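Local coordinates for probable LacI-family transcriptional regulator (Corynebacterium glutamicum ATCC 13032, PDB 3BIL), which probably binds cis-regulatory DNA as a LacI-family transcription factor and regulates transcription, at residues 138-142 / 160-164; 170-175 / 324-328. All blocks are in the same frame, centred on the assembly; numbering follows the deposited sequence.

Interaction 1. Residues 138-142 / 160-164; sequences LEDLQ and TIPTA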
loop_
_atom_site.group_PDB
_atom_site.type_symbol
_atom_site.label_atom_id
_atom_site.label_comp_id
_atom_site.label_asym_id
_atom_site.label_seq_id
_atom_site.Cartn_x
_atom_site.Cartn_y
_atom_site.Cartn_z
ATOM N N LEU A 138 -11.723 12.586 -22.091
ATOM C CA LEU A 138 -12.646 12.261 -21.000
ATOM C C LEU A 138 -14.029 12.863 -21.227
ATOM O O LEU A 138 -15.018 12.336 -20.718
ATOM C CB LEU A 138 -12.087 12.695 -19.619
ATOM C CG LEU A 138 -11.160 11.781 -18.793
ATOM C CD1 LEU A 138 -10.497 12.557 -17.699
ATOM C CD2 LEU A 138 -11.888 10.586 -18.210
ATOM N N GLU A 139 -14.092 13.961 -21.981
ATOM C CA GLU A 139 -15.365 14.595 -22.309
ATOM C C GLU A 139 -16.064 13.813 -23.411
ATOM O O GLU A 139 -17.248 13.497 -23.300
ATOM C CB GLU A 139 -15.141 16.037 -22.741
ATOM C CG GLU A 139 -16.048 17.017 -22.039
ATOM C CD GLU A 139 -15.574 17.330 -20.625
ATOM O OE1 GLU A 139 -15.234 18.507 -20.346
ATOM O OE2 GLU A 139 -15.536 16.401 -19.788
ATOM N N ASP A 140 -15.306 13.499 -24.460
ATOM C CA ASP A 140 -15.758 12.658 -25.574
ATOM C C ASP A 140 -16.441 11.350 -25.157
ATOM O O ASP A 140 -17.501 10.996 -25.696
ATOM C CB ASP A 140 -14.583 12.344 -26.503
ATOM C CG ASP A 140 -14.364 13.418 -27.560
ATOM O OD1 ASP A 140 -14.770 14.593 -27.362
ATOM O OD2 ASP A 140 -13.778 13.077 -28.606
ATOM N N LEU A 141 -15.831 10.633 -24.211
ATOM C CA LEU A 141 -16.399 9.384 -23.716
ATOM C C LEU A 141 -17.763 9.605 -23.071
ATOM O O LEU A 141 -18.654 8.760 -23.178
ATOM C CB LEU A 141 -15.453 8.685 -22.739
ATOM C CG LEU A 141 -14.105 8.154 -23.230
ATOM C CD1 LEU A 141 -13.543 7.231 -22.174
ATOM C CD2 LEU A 141 -14.187 7.425 -24.567
ATOM N N GLN A 142 -17.924 10.745 -22.403
ATOM C CA GLN A 142 -19.230 11.160 -21.905
ATOM C C GLN A 142 -20.197 11.338 -23.077
ATOM O O GLN A 142 -21.353 10.918 -23.000
ATOM C CB GLN A 142 -19.097 12.467 -21.124
ATOM C CG GLN A 142 -20.325 12.869 -20.307
ATOM C CD GLN A 142 -20.164 14.248 -19.664
ATOM O OE1 GLN A 142 -19.469 15.127 -20.198
ATOM N NE2 GLN A 142 -20.810 14.440 -18.510
ATOM N N THR A 160 -19.160 19.087 -16.490
ATOM C CA THR A 160 -20.429 18.325 -16.479
ATOM C C THR A 160 -20.334 16.927 -15.878
ATOM O O THR A 160 -21.339 16.425 -15.321
ATOM C CB THR A 160 -21.064 18.097 -17.908
ATOM O OG1 THR A 160 -20.058 17.650 -18.826
ATOM C CG2 THR A 160 -21.761 19.349 -18.438
ATOM N N ILE A 161 -19.163 16.286 -16.032
ATOM C CA ILE A 161 -18.964 14.878 -15.587
ATOM C C ILE A 161 -19.119 14.745 -14.088
ATOM O O ILE A 161 -18.433 15.441 -13.349
ATOM C CB ILE A 161 -17.586 14.278 -15.964
ATOM C CG1 ILE A 161 -17.115 14.770 -17.327
ATOM C CG2 ILE A 161 -17.656 12.748 -15.922
ATOM C CD1 ILE A 161 -16.053 13.912 -17.929
ATOM N N PRO A 162 -20.020 13.857 -13.635
ATOM C CA PRO A 162 -20.252 13.786 -12.190
ATOM C C PRO A 162 -18.945 13.465 -11.469
ATOM O O PRO A 162 -18.210 12.571 -11.885
ATOM C CB PRO A 162 -21.261 12.644 -12.035
ATOM C CG PRO A 162 -21.832 12.413 -13.398
ATOM C CD PRO A 162 -20.831 12.891 -14.399
ATOM N N THR A 163 -18.632 14.225 -10.430
ATOM C CA THR A 163 -17.427 13.989 -9.650
ATOM C C THR A 163 -17.787 13.822 -8.185
ATOM O O THR A 163 -18.657 14.523 -7.683
ATOM C CB THR A 163 -16.413 15.155 -9.751
ATOM O OG1 THR A 163 -17.042 16.356 -9.315
ATOM C CG2 THR A 163 -15.888 15.352 -11.172
ATOM N N ALA A 164 -17.113 12.890 -7.517
ATOM C CA ALA A 164 -17.202 12.737 -6.073
ATOM C C ALA A 164 -15.805 12.953 -5.506
ATOM O O ALA A 164 -14.895 12.177 -5.807
ATOM C CB ALA A 164 -17.732 11.350 -5.694
#
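With CG of Gln142 anti to the backbone N (chi1 -168°) and the chain extended beyond it, the carboxamide of Gln142 reaches from the helix to Thr160. There, the Thr160 hydroxyl is turned between its own backbone N and carbonyl carbon (chi1 47°), facing the amide. Thr160 OG1 donates to Gln142 OE1 at 2.9 Å. The donor lies in the carbonyl plane on a lone pair, well off the C=O direction, at a C=O...O angle of 107°. The same carboxamide lies across CA and CG1 of Ile161, with Gln142 NE2 3.5 Å from Ile161 CA and Gln142 OE1 3.7 Å from Ile161 CG1.

Helix 135-143 and the connection into strand 163-167 belong to the alpha/beta subdomain that carries the first modelled strand, 69-73, in the type I periplasmic-binding-protein fold of LacI-family regulators. Strand 148-151 lies between them in the chain; Val148 is touched by both Gln142 and Ile161.

Ile161 provides the apolar part of the contact and is itself buried. Its CD1 lies against the helix backbone, 3.4 Å from Leu138 O and 4.5 Å from Leu138 CB. Glu139 brings OE2 of its carboxylate against the same methyl, 3.1 Å from Ile161 CD1, while Leu138 continues inward against Leu150 and against Leu115 of helix 108-120.

Interaction 2. Residues 170-175 / 324-328; sequences PGIAAA and PTALI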
loop_
_atom_site.group_PDB
_atom_site.type_symbol
_atom_site.label_atom_id
_atom_site.label_comp_id
_atom_site.label_asym_id
_atom_site.label_seq_id
_atom_site.Cartn_x
_atom_site.Cartn_y
_atom_site.Cartn_z
ATOM N N PRO A 170 -12.683 21.444 6.127
ATOM C CA PRO A 170 -12.958 21.125 7.534
ATOM C C PRO A 170 -11.827 20.476 8.308
ATOM O O PRO A 170 -11.543 20.900 9.419
ATOM C CB PRO A 170 -14.181 20.212 7.450
ATOM C CG PRO A 170 -14.848 20.606 6.139
ATOM C CD PRO A 170 -13.699 20.853 5.222
ATOM N N GLY A 171 -11.153 19.479 7.735
ATOM C CA GLY A 171 -9.949 18.870 8.363
ATOM C C GLY A 171 -8.752 19.814 8.471
ATOM O O GLY A 171 -8.101 19.923 9.552
ATOM N N ILE A 172 -8.469 20.532 7.378
ATOM C CA ILE A 172 -7.349 21.488 7.370
ATOM C C ILE A 172 -7.561 22.611 8.403
ATOM O O ILE A 172 -6.657 22.899 9.273
ATOM C CB ILE A 172 -7.046 21.990 5.978
ATOM C CG1 ILE A 172 -6.601 20.814 5.097
ATOM C CG2 ILE A 172 -5.938 23.015 6.022
ATOM C CD1 ILE A 172 -6.623 21.070 3.574
ATOM N N ALA A 173 -8.767 23.184 8.385
ATOM C CA ALA A 173 -9.119 24.211 9.392
ATOM C C ALA A 173 -8.973 23.700 10.812
ATOM O O ALA A 173 -8.423 24.408 11.658
ATOM C CB ALA A 173 -10.487 24.699 9.176
ATOM N N ALA A 174 -9.405 22.458 11.099
ATOM C CA ALA A 174 -9.220 21.963 12.472
ATOM C C ALA A 174 -7.801 21.659 12.849
ATOM O O ALA A 174 -7.363 21.915 14.009
ATOM C CB ALA A 174 -10.095 20.790 12.750
ATOM N N ALA A 175 -7.051 21.101 11.906
ATOM C CA ALA A 175 -5.626 20.915 12.165
ATOM C C ALA A 175 -4.943 22.249 12.413
ATOM O O ALA A 175 -4.183 22.366 13.378
ATOM C CB ALA A 175 -4.959 20.175 11.063
ATOM N N PRO A 324 -17.068 15.398 3.410
ATOM C CA PRO A 324 -16.140 16.249 4.143
ATOM C C PRO A 324 -14.962 15.418 4.658
ATOM O O PRO A 324 -14.951 14.165 4.553
ATOM C CB PRO A 324 -16.984 16.738 5.319
ATOM C CG PRO A 324 -17.806 15.570 5.634
ATOM C CD PRO A 324 -18.212 15.012 4.257
ATOM N N THR A 325 -14.002 16.119 5.242
ATOM C CA THR A 325 -12.749 15.562 5.655
ATOM C C THR A 325 -12.683 15.746 7.172
ATOM O O THR A 325 -13.348 16.648 7.699
ATOM C CB THR A 325 -11.671 16.341 4.936
ATOM O OG1 THR A 325 -10.771 15.432 4.304
ATOM C CG2 THR A 325 -10.941 17.298 5.848
ATOM N N ALA A 326 -11.951 14.886 7.894
ATOM C CA ALA A 326 -11.981 14.989 9.351
ATOM C C ALA A 326 -10.614 14.860 10.001
ATOM O O ALA A 326 -9.746 14.198 9.461
ATOM C CB ALA A 326 -12.981 13.973 9.930
ATOM N N LEU A 327 -10.417 15.514 11.136
ATOM C CA LEU A 327 -9.180 15.388 11.923
ATOM C C LEU A 327 -9.272 14.284 13.018
ATOM O O LEU A 327 -10.048 14.409 13.959
ATOM C CB LEU A 327 -8.852 16.728 12.578
ATOM C CG LEU A 327 -7.535 16.800 13.339
ATOM C CD1 LEU A 327 -6.363 16.857 12.362
ATOM C CD2 LEU A 327 -7.513 18.061 14.180
ATOM N N ILE A 328 -8.463 13.226 12.886
ATOM C CA ILE A 328 -8.279 12.217 13.890
ATOM C C ILE A 328 -7.171 12.704 14.851
ATOM O O ILE A 328 -5.994 12.710 14.502
ATOM C CB ILE A 328 -7.874 10.855 13.228
ATOM C CG1 ILE A 328 -8.693 10.550 11.970
ATOM C CG2 ILE A 328 -7.961 9.684 14.206
ATOM C CD1 ILE A 328 -10.202 10.566 12.113
#
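Leu327, Thr325 and Gly171 have the most surface buried where the first turns of helix 169-181 lie over strand 322-328, and no hydrogen bond joins the two segments. Leu327 points from the strand at the helix. Its CG is anti to the backbone N (chi1 -175°), which carries the forked end against the second half of the helical segment. The two methyls divide the work: Leu327 CD1 meets the methyl of Ala175, 3.8 Å from Ala175 CB, whereas CD2 rests on the peptide joining Ala174 to Ala175, with Leu327 CD2 3.8 Å from Ala175 N. The methyl of Ala174 adds a looser contact, its CB 4.0 Å from Leu327 CD2.

One turn back, Gly171 presents bare backbone to the strand, and its CA comes within 4.5 Å of Ala326 CA. The CG2 methyl of Thr325 is directed at this glycine, but it is modelled too close there for its exact placement to be trusted. The hydroxyl of Thr325 is hydrogen-bonded to the main-chain oxygen of Asp293 on the adjoining strand 291-293. Pro170 flanks the glycine, with its CB 3.7 Å from Thr325 O and its CG 4.5 Å from Pro324 CB.

Ala175 N bonds to Gly171 O (2.8 Å), one turn of the helix, and both residues meet the strand. The short helix and strand axes approach to 6.6 Å and make an angle of 46°. Ile172 is turned away from the strand, and its side chain touches helix 197-212 and Phe246; Leu327 also touches Ile292. Such a helix laid across a central sheet is the alpha/beta layering of the second subdomain in the bilobed periplasmic-binding-protein fold of LacI-family regulators.

Interactions 1 and 2 come in series along the chain: the first closes before the second opens. The second segment of interaction 1 leads into strand 163-167, which is followed by helix 169-181, where interaction 2 begins. Their centres are 28 Å apart, and their nearest atoms stay about 9 Å from each other without touching. Both reach the same mixed sheet, in which strands 163-167 and 322-328 are parallel neighbours and Thr163 is backbone-bonded to Thr321. As in other LacI-family regulators, these strands probably pass between the two lobes, which would place interaction 1 in one and interaction 2 in the other. Interaction 2 also brings the late strand 322-328 against a helix some 150 residues earlier.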